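Local structure of 5-carboxymethyl-2-hydroxymuconate semialdehyde dehydrogenase (Thermus thermophilus, 2D4E) at residues 250-253 and 254-257; 358-361 and 362-366; 489-492 and 493-497. The protein probably catalyses the NAD-dependent oxidation of 5-carboxymethyl-2-hydroxymuconate semialdehyde to the corresponding acid, as a member of the aldehyde dehydrogenase family. All coordinates share one frame; numbering follows the deposited sequence.

Contact 1: residues 250-253 and 254-257; sequences ETET and GKIV. With NA (sodium ion), chain J; NAD (nicotinamide-adenine-dinucleotide), chain K.
In the NAD pocket of the Rossmann-like domain, the first turn of helix 251-261 closes when Gly254 N bonds to the carbonyl oxygen of the N-cap residue Glu250. The helix belongs to a beta-alpha-beta unit with strands 244-248 and 267-271, and its N-terminal end faces the cofactor's diphosphate. Two donors grip one phosphate oxygen: Glu250 N reaches NAD O2A at 3.1 Å with a 161° angle at the hydrogen, and Thr253 OG1 reaches the same O2A at 2.8 Å. The positive end of the helix dipole is likely to add to this hold. The extended Glu250 side chain passes CG beside NAD O3 and brings OE1 to the sodium ion, 2.3 Å away; NAD O1A, O3 and O1N also bind the sodium ion, and Arg355 bonds to the same carboxylate oxygen. One turn on, Val257 N bonds to Thr253 O, and Val257 CG2 lies 3.9 Å from NAD C2A while Ile256 CG2 lies 3.4 Å from NAD N6A. On another side of the helix, Glu252 bends at chi2 (53°), leaving OE1 4.0 Å from Lys255 NZ, beyond a salt bridge. Water spans that gap, donating to Glu252 OE1 at 2.9 Å and accepting from Lys255 NZ.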
ATOM      1  N   GLU C 250     -12.756 -28.197 -12.266  1.00 14.95           N
ATOM      2  CA  GLU C 250     -11.734 -29.212 -12.046  1.00 16.54           C
ATOM      3  C   GLU C 250     -10.384 -28.817 -12.611  1.00 19.75           C
ATOM      4  O   GLU C 250     -10.290 -28.077 -13.597  1.00 19.32           O
ATOM      5  CB  GLU C 250     -12.169 -30.551 -12.650  1.00 19.92           C
ATOM      6  CG  GLU C 250     -13.531 -31.016 -12.179  1.00 24.64           C
ATOM      7  CD  GLU C 250     -13.840 -32.437 -12.601  1.00 29.95           C
ATOM      8  OE1 GLU C 250     -15.033 -32.757 -12.774  1.00 33.77           O
ATOM      9  OE2 GLU C 250     -12.895 -33.238 -12.748  1.00 29.14           O
ATOM     10  N   THR C 251      -9.338 -29.325 -11.973  1.00 17.20           N
ATOM     11  CA  THR C 251      -7.976 -29.039 -12.383  1.00 22.29           C
ATOM     12  C   THR C 251      -7.723 -29.471 -13.825  1.00 22.42           C
ATOM     13  O   THR C 251      -7.059 -28.762 -14.591  1.00 22.18           O
ATOM     14  CB  THR C 251      -6.985 -29.742 -11.445  1.00 22.37           C
ATOM     15  OG1 THR C 251      -7.208 -29.288 -10.100  1.00 21.53           O
ATOM     16  CG2 THR C 251      -5.551 -29.439 -11.854  1.00 18.98           C
ATOM     17  N   GLU C 252      -8.266 -30.625 -14.198  1.00 21.51           N
ATOM     18  CA  GLU C 252      -8.080 -31.140 -15.549  1.00 21.15           C
ATOM     19  C   GLU C 252      -8.734 -30.199 -16.548  1.00 21.72           C
ATOM     20  O   GLU C 252      -8.248 -30.032 -17.664  1.00 24.27           O
ATOM     21  CB  GLU C 252      -8.671 -32.548 -15.666  1.00 23.54           C
ATOM     22  CG  GLU C 252      -8.448 -33.218 -17.018  1.00 33.95           C
ATOM     23  CD  GLU C 252      -6.985 -33.232 -17.445  1.00 42.59           C
ATOM     24  OE1 GLU C 252      -6.124 -33.717 -16.669  1.00 40.89           O
ATOM     25  OE2 GLU C 252      -6.700 -32.758 -18.569  1.00 47.19           O
ATOM     26  N   THR C 253      -9.835 -29.582 -16.142  1.00 17.67           N
ATOM     27  CA  THR C 253     -10.526 -28.641 -17.012  1.00 19.37           C
ATOM     28  C   THR C 253      -9.631 -27.416 -17.158  1.00 14.66           C
ATOM     29  O   THR C 253      -9.623 -26.759 -18.195  1.00 20.43           O
ATOM     30  CB  THR C 253     -11.883 -28.221 -16.416  1.00 21.28           C
ATOM     31  OG1 THR C 253     -12.682 -29.391 -16.190  1.00 24.85           O
ATOM     32  CG2 THR C 253     -12.623 -27.281 -17.370  1.00 15.88           C
ATOM     33  N   GLY C 254      -8.870 -27.121 -16.110  1.00 14.66           N
ATOM     34  CA  GLY C 254      -7.964 -25.987 -16.162  1.00 16.70           C
ATOM     35  C   GLY C 254      -6.933 -26.201 -17.258  1.00 17.39           C
ATOM     36  O   GLY C 254      -6.617 -25.281 -18.015  1.00 18.26           O
ATOM     37  N   LYS C 255      -6.417 -27.425 -17.352  1.00 16.98           N
ATOM     38  CA  LYS C 255      -5.418 -27.767 -18.360  1.00 21.24           C
ATOM     39  C   LYS C 255      -5.965 -27.626 -19.779  1.00 24.66           C
ATOM     40  O   LYS C 255      -5.307 -27.067 -20.665  1.00 19.02           O
ATOM     41  CB  LYS C 255      -4.923 -29.198 -18.152  1.00 18.75           C
ATOM     42  CG  LYS C 255      -4.059 -29.384 -16.921  1.00 26.46           C
ATOM     43  CD  LYS C 255      -3.603 -30.826 -16.786  1.00 24.54           C
ATOM     44  CE  LYS C 255      -2.878 -31.056 -15.466  1.00 30.48           C
ATOM     45  NZ  LYS C 255      -2.578 -32.503 -15.255  1.00 36.31           N
ATOM     46  N   ILE C 256      -7.171 -28.147 -19.987  1.00 22.84           N
ATOM     47  CA  ILE C 256      -7.812 -28.091 -21.289  1.00 20.41           C
ATOM     48  C   ILE C 256      -8.083 -26.642 -21.687  1.00 23.63           C
ATOM     49  O   ILE C 256      -7.834 -26.241 -22.827  1.00 19.38           O
ATOM     50  CB  ILE C 256      -9.130 -28.900 -21.268  1.00 26.60           C
ATOM     51  CG1 ILE C 256      -8.803 -30.396 -21.187  1.00 23.10           C
ATOM     52  CG2 ILE C 256      -9.978 -28.585 -22.501  1.00 20.77           C
ATOM     53  CD1 ILE C 256      -9.982 -31.276 -20.841  1.00 21.30           C
ATOM     54  N   VAL C 257      -8.569 -25.852 -20.738  1.00 20.56           N
ATOM     55  CA  VAL C 257      -8.872 -24.457 -21.015  1.00 20.39           C
ATOM     56  C   VAL C 257      -7.626 -23.631 -21.290  1.00 21.43           C
ATOM     57  O   VAL C 257      -7.609 -22.813 -22.210  1.00 19.31           O
ATOM     58  CB  VAL C 257      -9.673 -23.824 -19.860  1.00 19.14           C
ATOM     59  CG1 VAL C 257      -9.733 -22.308 -20.023  1.00 14.59           C
ATOM     60  CG2 VAL C 257     -11.076 -24.393 -19.857  1.00 18.90           C
TER
HETATM   61 NA    NA J1905     -16.935 -31.887 -13.646  1.00 36.94          NA
HETATM   62  PA  NAD K1701     -16.062 -28.753 -14.621  1.00 28.04           P
HETATM   63  O1A NAD K1701     -16.248 -29.818 -15.600  1.00 35.18           O
HETATM   64  O2A NAD K1701     -14.699 -28.196 -14.658  1.00 32.03           O
HETATM   65  O5B NAD K1701     -17.073 -27.499 -14.815  1.00 29.93           O
HETATM   66  C5B NAD K1701     -16.703 -26.084 -14.707  1.00 24.02           C
HETATM   67  C4B NAD K1701     -17.124 -25.393 -15.985  1.00 26.30           C
HETATM   68  O4B NAD K1701     -16.210 -25.897 -16.983  1.00 25.28           O
HETATM   69  C3B NAD K1701     -18.533 -25.788 -16.510  1.00 24.85           C
HETATM   70  O3B NAD K1701     -19.341 -24.613 -16.734  1.00 20.81           O
HETATM   71  C2B NAD K1701     -18.206 -26.580 -17.786  1.00 25.91           C
HETATM   72  O2B NAD K1701     -19.227 -26.470 -18.803  1.00 22.44           O
HETATM   73  C1B NAD K1701     -16.876 -25.976 -18.189  1.00 21.50           C
HETATM   74  N9A NAD K1701     -16.112 -26.848 -19.062  1.00 23.48           N
HETATM   75  C8A NAD K1701     -15.946 -28.221 -19.010  1.00 20.45           C
HETATM   76  N7A NAD K1701     -15.161 -28.711 -19.998  1.00 22.94           N
HETATM   77  C5A NAD K1701     -14.813 -27.564 -20.711  1.00 20.50           C
HETATM   78  C6A NAD K1701     -13.992 -27.375 -21.886  1.00 26.71           C
HETATM   79  N6A NAD K1701     -13.391 -28.381 -22.526  1.00 28.32           N
HETATM   80  N1A NAD K1701     -13.854 -26.071 -22.339  1.00 22.55           N
HETATM   81  C2A NAD K1701     -14.486 -25.027 -21.669  1.00 20.01           C
HETATM   82  N3A NAD K1701     -15.254 -25.106 -20.592  1.00 23.38           N
HETATM   83  C4A NAD K1701     -15.386 -26.402 -20.149  1.00 23.35           C
HETATM   84  O3  NAD K1701     -16.413 -29.330 -13.257  1.00 38.43           O
HETATM   85  PN  NAD K1701     -17.469 -29.109 -12.095  1.00 29.83           P
HETATM   86  O1N NAD K1701     -18.080 -30.434 -11.861  1.00 41.02           O
HETATM   87  O2N NAD K1701     -18.388 -28.023 -12.474  1.00 31.72           O
HETATM   88  O5D NAD K1701     -16.372 -28.818 -11.041  1.00 42.63           O
HETATM   89  C5D NAD K1701     -16.457 -28.954  -9.643  1.00 23.70           C
HETATM   90  C4D NAD K1701     -15.035 -28.571  -9.373  1.00 23.47           C
HETATM   91  O4D NAD K1701     -14.875 -27.143  -9.224  1.00 21.05           O
HETATM   92  C3D NAD K1701     -14.344 -29.271  -8.211  1.00 23.42           C
HETATM   93  O3D NAD K1701     -13.065 -29.828  -8.576  1.00 29.39           O
HETATM   94  C2D NAD K1701     -14.268 -28.137  -7.190  1.00 19.11           C
HETATM   95  O2D NAD K1701     -13.189 -28.360  -6.259  1.00 20.88           O
HETATM   96  C1D NAD K1701     -14.094 -26.932  -8.087  1.00 22.68           C
HETATM   97  N1N NAD K1701     -14.458 -25.662  -7.437  1.00 23.91           N
HETATM   98  C2N NAD K1701     -13.353 -24.893  -7.104  1.00 20.92           C
HETATM   99  C3N NAD K1701     -13.613 -23.686  -6.472  1.00 23.47           C
HETATM  100  C7N NAD K1701     -12.491 -22.758  -6.034  1.00 20.13           C
HETATM  101  O7N NAD K1701     -12.786 -21.710  -5.488  1.00 25.59           O
HETATM  102  N7N NAD K1701     -11.208 -23.104  -6.241  1.00 21.78           N
HETATM  103  C4N NAD K1701     -14.987 -23.256  -6.174  1.00 25.85           C
HETATM  104  C5N NAD K1701     -16.019 -24.151  -6.577  1.00 20.86           C
HETATM  105  C6N NAD K1701     -15.837 -25.355  -7.203  1.00 19.12           C
HETATM  106  O   HOH W   1      -3.481 -34.836 -17.209  1.00 44.13           O

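Contact 2: residues 358-361 and 362-366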
ATOM      1  N   GLY C 358     -17.418 -44.719  -7.298  1.00 16.52           N
ATOM      2  CA  GLY C 358     -16.271 -45.358  -7.906  1.00 14.50           C
ATOM      3  C   GLY C 358     -15.053 -45.181  -7.024  1.00 19.17           C
ATOM      4  O   GLY C 358     -14.218 -46.087  -6.912  1.00 20.13           O
ATOM      5  N   TYR C 359     -14.939 -44.004  -6.404  1.00 17.30           N
ATOM      6  CA  TYR C 359     -13.821 -43.724  -5.516  1.00 16.89           C
ATOM      7  C   TYR C 359     -13.999 -44.513  -4.223  1.00 19.98           C
ATOM      8  O   TYR C 359     -13.034 -45.012  -3.653  1.00 22.20           O
ATOM      9  CB  TYR C 359     -13.726 -42.227  -5.220  1.00 18.28           C
ATOM     10  CG  TYR C 359     -12.981 -41.444  -6.284  1.00 24.10           C
ATOM     11  CD1 TYR C 359     -13.633 -40.490  -7.064  1.00 19.33           C
ATOM     12  CD2 TYR C 359     -11.618 -41.649  -6.500  1.00 20.85           C
ATOM     13  CE1 TYR C 359     -12.948 -39.758  -8.028  1.00 23.97           C
ATOM     14  CE2 TYR C 359     -10.922 -40.922  -7.465  1.00 22.60           C
ATOM     15  CZ  TYR C 359     -11.592 -39.979  -8.222  1.00 26.01           C
ATOM     16  OH  TYR C 359     -10.907 -39.250  -9.170  1.00 27.38           O
ATOM     17  N   VAL C 360     -15.237 -44.631  -3.759  1.00 19.64           N
ATOM     18  CA  VAL C 360     -15.485 -45.400  -2.552  1.00 20.25           C
ATOM     19  C   VAL C 360     -14.984 -46.826  -2.814  1.00 20.04           C
ATOM     20  O   VAL C 360     -14.302 -47.423  -1.977  1.00 21.03           O
ATOM     21  CB  VAL C 360     -16.988 -45.430  -2.196  1.00 20.18           C
ATOM     22  CG1 VAL C 360     -17.238 -46.390  -1.038  1.00 18.86           C
ATOM     23  CG2 VAL C 360     -17.454 -44.031  -1.820  1.00 16.14           C
ATOM     24  N   GLU C 361     -15.306 -47.365  -3.985  1.00 19.69           N
ATOM     25  CA  GLU C 361     -14.858 -48.716  -4.318  1.00 22.44           C
ATOM     26  C   GLU C 361     -13.332 -48.761  -4.406  1.00 23.07           C
ATOM     27  O   GLU C 361     -12.707 -49.699  -3.916  1.00 22.89           O
ATOM     28  CB  GLU C 361     -15.493 -49.187  -5.632  1.00 17.61           C
ATOM     29  CG  GLU C 361     -16.960 -49.571  -5.481  1.00 19.38           C
ATOM     30  CD  GLU C 361     -17.146 -50.764  -4.550  1.00 25.55           C
ATOM     31  OE1 GLU C 361     -18.015 -50.700  -3.649  1.00 20.20           O
ATOM     32  OE2 GLU C 361     -16.419 -51.769  -4.720  1.00 22.20           O
ATOM     33  N   ALA C 362     -12.731 -47.742  -5.015  1.00 18.85           N
ATOM     34  CA  ALA C 362     -11.276 -47.695  -5.121  1.00 23.41           C
ATOM     35  C   ALA C 362     -10.656 -47.775  -3.726  1.00 19.95           C
ATOM     36  O   ALA C 362      -9.682 -48.494  -3.512  1.00 22.34           O
ATOM     37  CB  ALA C 362     -10.829 -46.407  -5.823  1.00 17.31           C
ATOM     38  N   GLY C 363     -11.233 -47.043  -2.781  1.00 18.90           N
ATOM     39  CA  GLY C 363     -10.722 -47.049  -1.423  1.00 19.14           C
ATOM     40  C   GLY C 363     -10.788 -48.411  -0.759  1.00 23.03           C
ATOM     41  O   GLY C 363      -9.835 -48.838  -0.109  1.00 24.04           O
ATOM     42  N   LYS C 364     -11.917 -49.093  -0.913  1.00 24.98           N
ATOM     43  CA  LYS C 364     -12.088 -50.416  -0.320  1.00 27.48           C
ATOM     44  C   LYS C 364     -11.055 -51.386  -0.889  1.00 29.70           C
ATOM     45  O   LYS C 364     -10.418 -52.126  -0.143  1.00 29.26           O
ATOM     46  CB  LYS C 364     -13.496 -50.947  -0.598  1.00 26.59           C
ATOM     47  CG  LYS C 364     -14.603 -50.123   0.035  1.00 31.34           C
ATOM     48  CD  LYS C 364     -15.955 -50.381  -0.613  1.00 30.65           C
ATOM     49  CE  LYS C 364     -16.492 -51.771  -0.327  1.00 31.57           C
ATOM     50  NZ  LYS C 364     -17.866 -51.929  -0.902  1.00 30.95           N
ATOM     51  N   ARG C 365     -10.883 -51.368  -2.209  1.00 27.14           N
ATOM     52  CA  ARG C 365      -9.936 -52.267  -2.858  1.00 32.40           C
ATOM     53  C   ARG C 365      -8.477 -51.991  -2.515  1.00 31.10           C
ATOM     54  O   ARG C 365      -7.660 -52.907  -2.548  1.00 30.52           O
ATOM     55  CB  ARG C 365     -10.099 -52.232  -4.386  1.00 31.04           C
ATOM     56  CG  ARG C 365     -11.443 -52.755  -4.905  1.00 40.06           C
ATOM     57  CD  ARG C 365     -11.367 -53.094  -6.394  1.00 40.14           C
ATOM     58  NE  ARG C 365     -10.719 -52.027  -7.156  1.00 45.94           N
ATOM     59  CZ  ARG C 365     -11.318 -50.908  -7.546  1.00 45.22           C
ATOM     60  NH1 ARG C 365     -12.603 -50.713  -7.279  1.00 45.34           N
ATOM     61  NH2 ARG C 365     -10.636 -49.993  -8.223  1.00 43.26           N
ATOM     62  N   GLU C 366      -8.138 -50.743  -2.193  1.00 29.79           N
ATOM     63  CA  GLU C 366      -6.748 -50.429  -1.878  1.00 27.04           C
ATOM     64  C   GLU C 366      -6.377 -50.601  -0.410  1.00 25.02           C
ATOM     65  O   GLU C 366      -5.270 -50.257  -0.007  1.00 24.96           O
ATOM     66  CB  GLU C 366      -6.378 -49.014  -2.357  1.00 26.87           C
ATOM     67  CG  GLU C 366      -7.172 -47.873  -1.740  1.00 25.52           C
ATOM     68  CD  GLU C 366      -6.786 -46.509  -2.318  1.00 33.08           C
ATOM     69  OE1 GLU C 366      -7.517 -45.528  -2.068  1.00 27.44           O
ATOM     70  OE2 GLU C 366      -5.753 -46.413  -3.017  1.00 30.67           O
TER
HETATM   71  O   HOH W   2     -15.407 -52.420  -7.172  1.00 21.76           O
HETATM   72  O   HOH W   3     -17.044 -53.975  -3.303  1.00 31.97           O
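Bends in two side chains, at chi2 of Glu361 (-64°) and at chi3 of Lys364 (69°), fold the carboxylate and the ammonium group back toward each other on the outside of helix 350-365. The result is a salt bridge in which Lys364 NZ lies 3.0 Å from Glu361 OE1, approaching on the syn side but 27° out of the carboxylate plane. A water reinforces the pair, giving a hydrogen to Glu361 OE2 at 2.7 Å and taking one from Lys364 NZ. OE2 receives a second water, which is held only weakly by Arg365 NH1; the arginine itself stays 4.7 Å from OE2, measured from NH1, so the two charged groups are linked through that weakly held water. Arg365 also curls over the backbone of its partner, with NH1 3.5 Å from Glu361 O, which also accepts the helical bond from Arg365 N (3.0 Å). The aliphatic part of Lys364 runs beside Val360, CD to CG1 4.2 Å, and both side chains rest on Phe397 of strand 395-398. Tyr359 OH is bonded to Glu408. The helix then ends: Glu366 N still bonds to Ala362 O, but Glu366 leaves helical geometry and its carboxylate accepts from Lys404 N and Ile405 N. This is an i to i+3 salt bridge in the last turns of an alpha-helix packed against a strand of the seven-stranded mixed sheet.

Contact 3: residues 489-492 and 493-497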
ATOM      1  N   THR C 489      -9.033  -5.689  -3.482  1.00 22.85           N
ATOM      2  CA  THR C 489      -8.002  -5.156  -4.363  1.00 23.01           C
ATOM      3  C   THR C 489      -7.201  -6.233  -5.095  1.00 22.40           C
ATOM      4  O   THR C 489      -6.626  -5.970  -6.150  1.00 20.58           O
ATOM      5  CB  THR C 489      -7.017  -4.272  -3.578  1.00 24.42           C
ATOM      6  OG1 THR C 489      -6.408  -5.047  -2.536  1.00 36.57           O
ATOM      7  CG2 THR C 489      -7.739  -3.094  -2.965  1.00 21.63           C
ATOM      8  N   TYR C 490      -7.156  -7.445  -4.548  1.00 17.03           N
ATOM      9  CA  TYR C 490      -6.402  -8.511  -5.200  1.00 17.85           C
ATOM     10  C   TYR C 490      -7.004  -8.897  -6.543  1.00 21.29           C
ATOM     11  O   TYR C 490      -6.290  -9.324  -7.451  1.00 23.57           O
ATOM     12  CB  TYR C 490      -6.311  -9.735  -4.293  1.00 16.38           C
ATOM     13  CG  TYR C 490      -5.638  -9.419  -2.986  1.00 17.80           C
ATOM     14  CD1 TYR C 490      -6.385  -9.086  -1.855  1.00 17.45           C
ATOM     15  CD2 TYR C 490      -4.248  -9.378  -2.898  1.00 15.21           C
ATOM     16  CE1 TYR C 490      -5.753  -8.712  -0.660  1.00 18.65           C
ATOM     17  CE2 TYR C 490      -3.611  -9.009  -1.722  1.00 14.30           C
ATOM     18  CZ  TYR C 490      -4.363  -8.679  -0.610  1.00 18.78           C
ATOM     19  OH  TYR C 490      -3.715  -8.329   0.548  1.00 17.59           O
ATOM     20  N   ALA C 491      -8.319  -8.744  -6.666  1.00 17.91           N
ATOM     21  CA  ALA C 491      -9.011  -9.053  -7.908  1.00 17.38           C
ATOM     22  C   ALA C 491      -8.566  -8.081  -9.004  1.00 20.45           C
ATOM     23  O   ALA C 491      -8.556  -8.431 -10.183  1.00 20.92           O
ATOM     24  CB  ALA C 491     -10.528  -8.955  -7.700  1.00 18.33           C
ATOM     25  N   LEU C 492      -8.193  -6.863  -8.612  1.00 21.24           N
ATOM     26  CA  LEU C 492      -7.759  -5.841  -9.568  1.00 25.37           C
ATOM     27  C   LEU C 492      -6.615  -6.278 -10.461  1.00 27.41           C
ATOM     28  O   LEU C 492      -6.556  -5.898 -11.628  1.00 23.53           O
ATOM     29  CB  LEU C 492      -7.324  -4.566  -8.847  1.00 23.56           C
ATOM     30  CG  LEU C 492      -8.376  -3.568  -8.375  1.00 25.26           C
ATOM     31  CD1 LEU C 492      -7.663  -2.440  -7.642  1.00 21.86           C
ATOM     32  CD2 LEU C 492      -9.163  -3.017  -9.563  1.00 20.90           C
ATOM     33  N   ASP C 493      -5.696  -7.063  -9.909  1.00 29.08           N
ATOM     34  CA  ASP C 493      -4.549  -7.517 -10.677  1.00 30.07           C
ATOM     35  C   ASP C 493      -4.916  -8.348 -11.886  1.00 28.15           C
ATOM     36  O   ASP C 493      -4.132  -8.459 -12.829  1.00 31.07           O
ATOM     37  CB  ASP C 493      -3.586  -8.286  -9.778  1.00 41.75           C
ATOM     38  CG  ASP C 493      -2.633  -7.364  -9.050  1.00 54.55           C
ATOM     39  OD1 ASP C 493      -1.742  -6.797  -9.727  1.00 53.45           O
ATOM     40  OD2 ASP C 493      -2.787  -7.196  -7.817  1.00 55.15           O
ATOM     41  N   PHE C 494      -6.109  -8.930 -11.868  1.00 25.00           N
ATOM     42  CA  PHE C 494      -6.550  -9.729 -12.997  1.00 21.49           C
ATOM     43  C   PHE C 494      -7.476  -8.960 -13.930  1.00 20.55           C
ATOM     44  O   PHE C 494      -7.297  -8.994 -15.143  1.00 20.27           O
ATOM     45  CB  PHE C 494      -7.255 -11.006 -12.524  1.00 17.63           C
ATOM     46  CG  PHE C 494      -7.923 -11.775 -13.636  1.00 16.11           C
ATOM     47  CD1 PHE C 494      -9.295 -11.662 -13.853  1.00 15.44           C
ATOM     48  CD2 PHE C 494      -7.177 -12.591 -14.481  1.00 15.94           C
ATOM     49  CE1 PHE C 494      -9.918 -12.356 -14.898  1.00 18.38           C
ATOM     50  CE2 PHE C 494      -7.784 -13.290 -15.531  1.00 18.98           C
ATOM     51  CZ  PHE C 494      -9.162 -13.171 -15.741  1.00 19.31           C
ATOM     52  N   TYR C 495      -8.451  -8.257 -13.359  1.00 17.18           N
ATOM     53  CA  TYR C 495      -9.429  -7.523 -14.154  1.00 17.70           C
ATOM     54  C   TYR C 495      -8.986  -6.192 -14.752  1.00 20.25           C
ATOM     55  O   TYR C 495      -9.699  -5.632 -15.582  1.00 16.72           O
ATOM     56  CB  TYR C 495     -10.707  -7.301 -13.337  1.00 18.87           C
ATOM     57  CG  TYR C 495     -11.382  -8.585 -12.889  1.00 19.88           C
ATOM     58  CD1 TYR C 495     -11.257  -9.044 -11.572  1.00 17.94           C
ATOM     59  CD2 TYR C 495     -12.130  -9.352 -13.788  1.00 13.85           C
ATOM     60  CE1 TYR C 495     -11.863 -10.240 -11.163  1.00 13.39           C
ATOM     61  CE2 TYR C 495     -12.735 -10.547 -13.390  1.00 11.13           C
ATOM     62  CZ  TYR C 495     -12.598 -10.982 -12.084  1.00 14.40           C
ATOM     63  OH  TYR C 495     -13.190 -12.160 -11.698  1.00 18.18           O
ATOM     64  N   THR C 496      -7.826  -5.684 -14.340  1.00 17.35           N
ATOM     65  CA  THR C 496      -7.338  -4.416 -14.869  1.00 16.32           C
ATOM     66  C   THR C 496      -5.891  -4.524 -15.329  1.00 17.73           C
ATOM     67  O   THR C 496      -5.208  -5.497 -15.018  1.00 19.03           O
ATOM     68  CB  THR C 496      -7.431  -3.277 -13.812  1.00 20.82           C
ATOM     69  OG1 THR C 496      -6.489  -3.511 -12.757  1.00 19.86           O
ATOM     70  CG2 THR C 496      -8.830  -3.199 -13.224  1.00 14.89           C
ATOM     71  N   ASP C 497      -5.437  -3.523 -16.082  1.00 20.85           N
ATOM     72  CA  ASP C 497      -4.063  -3.474 -16.581  1.00 17.81           C
ATOM     73  C   ASP C 497      -3.329  -2.302 -15.946  1.00 19.16           C
ATOM     74  O   ASP C 497      -3.880  -1.199 -15.850  1.00 16.65           O
ATOM     75  CB  ASP C 497      -4.019  -3.263 -18.098  1.00 20.73           C
ATOM     76  CG  ASP C 497      -4.544  -4.450 -18.880  1.00 21.59           C
ATOM     77  OD1 ASP C 497      -4.271  -5.603 -18.480  1.00 22.02           O
ATOM     78  OD2 ASP C 497      -5.212  -4.218 -19.911  1.00 25.71           O
TER
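The Tyr495 ring meets Ala491 CB at its edge, in the ring plane, with CE1 3.9 Å from that methyl. One of its faces is covered by Phe494, whose CD1 stands 3.5 Å above the plane over the ring centre, and Tyr495 CD1 in turn lies in plane at the edge of the Phe494 ring. The phenol oxygen of Tyr495 bonds to Glu486. Two backbone donors share Ala491 O: Tyr495 N, at 3.2 Å, comes in almost straight (173° at the hydrogen), whereas Phe494 N, at 3.0 Å, stands above the carbonyl plane. Leu492 O is also gripped twice, by Thr496 OG1 at 2.6 Å and Thr496 N at 3.0 Å, which approach from opposite faces of its plane. A chi1 of 69° places OG1 between the backbone N and the carbonyl carbon, while CG2 reaches Leu492 CD2 at 3.7 Å. A valine here would probably cost Leu492 O its second donor and leave Arg160, which also bonds to OG1, without that mate. Since Arg160 forms a salt bridge with Asp493 as well, its polar bonds tie the end of helix 488-495 to strand 154-162, just where two carbonyl oxygens each accept two hydrogen bonds and the chain passes into strand 496-504.

Overall arrangement
Along the chain the contacts come in series, each at or near an end of a helix in the aldehyde dehydrogenase fold. Contact 1 opens helix 251-261 beside the five-stranded parallel sheet of the NAD-binding domain; contact 2 lies near the close of helix 350-365, against the seven-stranded sheet; contact 3 is where helix 488-495 runs into strand 496-504, paired with strand 154-162. The centres of contacts 1 and 2 are about 24 Å apart, those of contacts 1 and 3 about 22 Å, and contacts 2 and 3, about 42 Å apart, fall on opposite sides of the chain's centre. Arg355, on the helix of contact 2, reaches Glu250 of contact 1. Contacts 1 and 3 both touch the second subunit, contact 1 through Thr251 and Lys255, away from its NAD-binding residues.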